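Local structure of methylornithine synthase PylB (Methanosarcina barkeri, 3T7V) at residues L131-I134 with V135-L139; K253-S257 with E258-I262. The protein catalyses the radical-based isomerization of L-lysine to (3R)-3-methyl-D-ornithine, a step of pyrrolysine biosynthesis, using a [4Fe-4S] cluster and S-adenosyl-L-methionine. One frame throughout, in Å; residues are numbered along the deposited sequence.

Contact 1. Residues L131-I134 with V135-L139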
# COMPACT_ATOMS: atom_id res chain seq x y z
N LEU A 131 11.06 14.20 12.52
CA LEU A 131 9.63 14.16 12.10
C LEU A 131 8.95 12.88 12.67
O LEU A 131 7.81 12.93 13.24
CB LEU A 131 9.48 14.25 10.55
CG LEU A 131 8.04 14.30 10.04
CD1 LEU A 131 8.19 14.84 8.59
CD2 LEU A 131 7.47 12.94 10.04
N VAL A 132 9.57 11.73 12.54
CA VAL A 132 8.94 10.55 13.14
C VAL A 132 8.77 10.67 14.65
O VAL A 132 7.69 10.33 15.18
CB VAL A 132 9.84 9.30 12.81
CG1 VAL A 132 9.31 8.04 13.53
CG2 VAL A 132 9.86 9.04 11.29
N GLN A 133 9.77 11.24 15.33
CA GLN A 133 9.68 11.40 16.79
C GLN A 133 8.48 12.29 17.12
O GLN A 133 7.72 11.99 18.04
CB GLN A 133 10.97 12.03 17.29
CG GLN A 133 10.92 12.31 18.82
CD GLN A 133 12.17 12.97 19.35
OE1 GLN A 133 13.17 13.01 18.69
NE2 GLN A 133 12.08 13.57 20.51
N ILE A 134 8.29 13.41 16.42
CA ILE A 134 7.19 14.33 16.72
C ILE A 134 5.88 13.70 16.47
O ILE A 134 4.96 13.82 17.31
CB ILE A 134 7.36 15.67 15.93
CG1 ILE A 134 8.53 16.45 16.54
CG2 ILE A 134 6.06 16.48 15.96
CD1 ILE A 134 9.04 17.54 15.66
N VAL A 135 5.72 13.02 15.33
CA VAL A 135 4.45 12.35 15.11
C VAL A 135 4.16 11.25 16.15
O VAL A 135 3.02 11.09 16.62
CB VAL A 135 4.41 11.75 13.67
CG1 VAL A 135 3.12 10.94 13.47
CG2 VAL A 135 4.52 12.92 12.63
N LYS A 136 5.17 10.46 16.55
CA LYS A 136 4.95 9.39 17.54
C LYS A 136 4.56 10.06 18.88
O LYS A 136 3.68 9.57 19.58
CB LYS A 136 6.21 8.56 17.70
CG LYS A 136 5.96 7.27 18.46
CD LYS A 136 5.25 6.28 17.56
CE LYS A 136 5.15 4.98 18.29
NZ LYS A 136 4.60 3.94 17.31
N GLU A 137 5.25 11.17 19.23
CA GLU A 137 4.91 11.86 20.50
C GLU A 137 3.48 12.43 20.48
O GLU A 137 2.81 12.43 21.53
CB GLU A 137 5.90 13.00 20.73
CG GLU A 137 7.28 12.57 21.20
CD GLU A 137 8.22 13.78 21.31
OE1 GLU A 137 7.85 14.95 20.88
OE2 GLU A 137 9.34 13.54 21.77
N GLU A 138 3.04 12.92 19.33
CA GLU A 138 1.69 13.50 19.18
C GLU A 138 0.65 12.44 19.19
O GLU A 138 -0.40 12.57 19.88
CB GLU A 138 1.55 14.28 17.86
CG GLU A 138 2.33 15.60 17.86
CD GLU A 138 1.87 16.60 18.91
OE1 GLU A 138 2.75 17.30 19.45
OE2 GLU A 138 0.64 16.68 19.27
N LEU A 139 0.87 11.35 18.44
CA LEU A 139 -0.23 10.39 18.24
C LEU A 139 -0.17 9.10 19.02
O LEU A 139 -1.18 8.47 19.30
CB LEU A 139 -0.26 9.98 16.72
CG LEU A 139 -0.53 11.12 15.76
CD1 LEU A 139 -0.49 10.57 14.30
CD2 LEU A 139 -1.88 11.72 16.09
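Q133 runs alongside E137, one turn further on, and its amide overlaps the end of the glutamate: NE2 donates to E137 OE2 over 3.0 Å in a nearly straight bond. The acceptor lies in the plane of the amide, whereas the amide nitrogen reaches OE2 from above the carboxylate plane, the two flat groups standing 83° apart. Q133 holds CG anti to its own nitrogen (chi1 177°) and stays extended, and E137 has CG on the other side, anti to the carbonyl carbon, which brings the two ends together over the outer surface. A glutamine suits this place because its amide can donate an N-H hydrogen bond to the carboxylate while its OE1 accepts, weakly, from K161. All this decorates helix 126-139, one of the helices outside the parallel strands of the radical SAM barrel. Its i to i+4 ladder includes V135 N to L131 O at 3.0 Å and E137 N to Q133 O at 2.9 Å. On the inner side L131 and V135 point the same way, L131 CD2 lying 3.9 Å from V135 CG2, and both branched apolar residues pack on L113 of strand 110-115 and I96 of helix 93-103. V132 rests on I145 of strand 143-146. K136 packs its chain on I143 of the same strand, and its NZ hydrogen-bonds to the carbonyl oxygens of L141 and G162. E138 CG lies 4.3 Å from I134 CG2, and OE2 forms a salt bridge with K104.

Contact 2. Residues K253-S257 with E258-I262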
# COMPACT_ATOMS: atom_id res chain seq x y z
N LYS A 253 -3.39 -3.84 -22.19
CA LYS A 253 -4.23 -4.77 -22.92
C LYS A 253 -4.31 -6.09 -22.14
O LYS A 253 -4.06 -7.17 -22.70
CB LYS A 253 -3.68 -4.97 -24.35
CG LYS A 253 -2.21 -5.39 -24.41
CD LYS A 253 -1.65 -5.29 -25.82
CE LYS A 253 -0.48 -6.25 -26.02
NZ LYS A 253 -0.01 -6.27 -27.44
N SER A 254 -4.68 -6.01 -20.84
CA SER A 254 -4.72 -7.21 -19.96
C SER A 254 -5.98 -7.37 -19.14
O SER A 254 -6.68 -6.40 -18.84
CB SER A 254 -3.53 -7.22 -18.99
OG SER A 254 -2.47 -8.02 -19.54
N ASN A 255 -6.22 -8.62 -18.74
CA ASN A 255 -7.32 -9.01 -17.84
C ASN A 255 -6.85 -9.06 -16.37
O ASN A 255 -7.59 -9.60 -15.47
CB ASN A 255 -7.88 -10.40 -18.29
CG ASN A 255 -9.39 -10.47 -18.25
OD1 ASN A 255 -10.09 -9.45 -18.14
ND2 ASN A 255 -9.93 -11.70 -18.34
N LEU A 256 -5.64 -8.54 -16.09
CA LEU A 256 -5.02 -8.73 -14.77
C LEU A 256 -5.38 -7.62 -13.79
O LEU A 256 -4.57 -6.70 -13.42
CB LEU A 256 -3.54 -8.95 -14.79
CG LEU A 256 -3.06 -10.15 -15.54
CD1 LEU A 256 -1.65 -9.97 -15.99
CD2 LEU A 256 -3.13 -11.37 -14.62
N SER A 257 -6.59 -7.78 -13.31
CA SER A 257 -7.18 -6.73 -12.56
C SER A 257 -6.64 -6.80 -11.15
O SER A 257 -6.32 -7.88 -10.65
CB SER A 257 -8.68 -6.83 -12.60
OG SER A 257 -9.05 -7.85 -11.71
N GLU A 258 -6.62 -5.66 -10.51
CA GLU A 258 -6.26 -5.59 -9.11
C GLU A 258 -7.19 -6.51 -8.24
O GLU A 258 -6.71 -7.12 -7.31
CB GLU A 258 -6.34 -4.14 -8.71
CG GLU A 258 -5.97 -3.88 -7.26
CD GLU A 258 -6.20 -2.45 -6.85
OE1 GLU A 258 -6.23 -1.55 -7.78
OE2 GLU A 258 -6.34 -2.21 -5.62
N LEU A 259 -8.50 -6.60 -8.53
CA LEU A 259 -9.34 -7.43 -7.68
C LEU A 259 -8.98 -8.89 -7.71
O LEU A 259 -8.95 -9.57 -6.70
CB LEU A 259 -10.82 -7.26 -8.04
CG LEU A 259 -11.34 -5.81 -8.16
CD1 LEU A 259 -12.83 -5.95 -8.56
CD2 LEU A 259 -11.19 -5.17 -6.79
N LYS A 260 -8.70 -9.39 -8.93
CA LYS A 260 -8.24 -10.78 -9.08
C LYS A 260 -6.95 -11.01 -8.29
O LYS A 260 -6.76 -12.01 -7.63
CB LYS A 260 -8.01 -11.05 -10.60
CG LYS A 260 -7.77 -12.47 -11.00
CD LYS A 260 -8.33 -12.74 -12.46
CE LYS A 260 -7.87 -11.67 -13.38
NZ LYS A 260 -7.95 -12.20 -14.78
N ILE A 261 -6.03 -10.05 -8.37
CA ILE A 261 -4.76 -10.28 -7.72
C ILE A 261 -4.89 -10.16 -6.21
O ILE A 261 -4.22 -10.86 -5.47
CB ILE A 261 -3.68 -9.33 -8.25
CG1 ILE A 261 -3.40 -9.70 -9.76
CG2 ILE A 261 -2.34 -9.39 -7.47
CD1 ILE A 261 -2.65 -8.59 -10.42
N ILE A 262 -5.78 -9.27 -5.73
CA ILE A 262 -6.08 -9.22 -4.25
C ILE A 262 -6.54 -10.59 -3.74
O ILE A 262 -6.10 -11.06 -2.70
CB ILE A 262 -7.07 -8.11 -3.88
CG1 ILE A 262 -6.42 -6.75 -4.00
CG2 ILE A 262 -7.61 -8.34 -2.48
CD1 ILE A 262 -7.42 -5.62 -3.91
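The peptide carbonyl of N255 is met from above its plane by the ammonium of K260, NZ standing 2.7 Å from N255 O and 48° out of that plane. NZ also sits on one face of the flat N255 side-chain amide, off-centre and 4.1 Å from CG, and the two side chains cross at about a right angle. K260 gets there by bending at chi2 and chi3, which folds its chain back past the start of helix 258-268. NZ also donates to the carbonyl oxygens of L32 and L34, and three backbone acceptors gather round one buried charge. A lysine fits because it spans from the first turn to the preceding loop and carries several N-H groups. S257 is the N-cap of the helix: its OG accepts from K260 N at 3.2 Å, almost in line with the N-H. Serine suits the cap because its short hydroxyl reaches a first-turn N-H that has no helical carbonyl ahead of it. With chi1 at 77°, OG sits between the backbone nitrogen and the carbonyl carbon, facing the first turn, while S257 O accepts from I261 N at 3.2 Å, starting the helical bonding. Just before the cap, L256 is the centre of an inverse gamma turn, its CB 4.5 Å from I261 CD1, and both side chains pack on T219 of helix 216-228. E258, the first helical residue, extends the other way: its OE1 hydrogen-bonds to T238 OG1 and OE2 forms a salt bridge with R289. A methionine in place of K260 would probably leave the carbonyls of N255, L32 and L34 without their shared donor and let the loop shift against the helix start. Three carbonyl oxygens gathered round the ammonium are likely to stabilise its positive charge.

Contact 1 and contact 2 lie on opposite sides of the chain's centre, their own centres 37 Å apart and their nearest atoms about 24 Å apart, and they do not touch. Both fall within the radical SAM core, the first near the end of a helix and the second at the start of one. Neither binds a ligand directly. Residues 253-262 come closer to the active site: the side chain of E258 is about 8 Å from both bound S-adenosylmethionine and 5-amino-D-isoleucine, and about 5 Å from that of S277, which binds methylornithine. For residues 131-139, the side chain of V132 is about 13 Å from 5-amino-D-isoleucine.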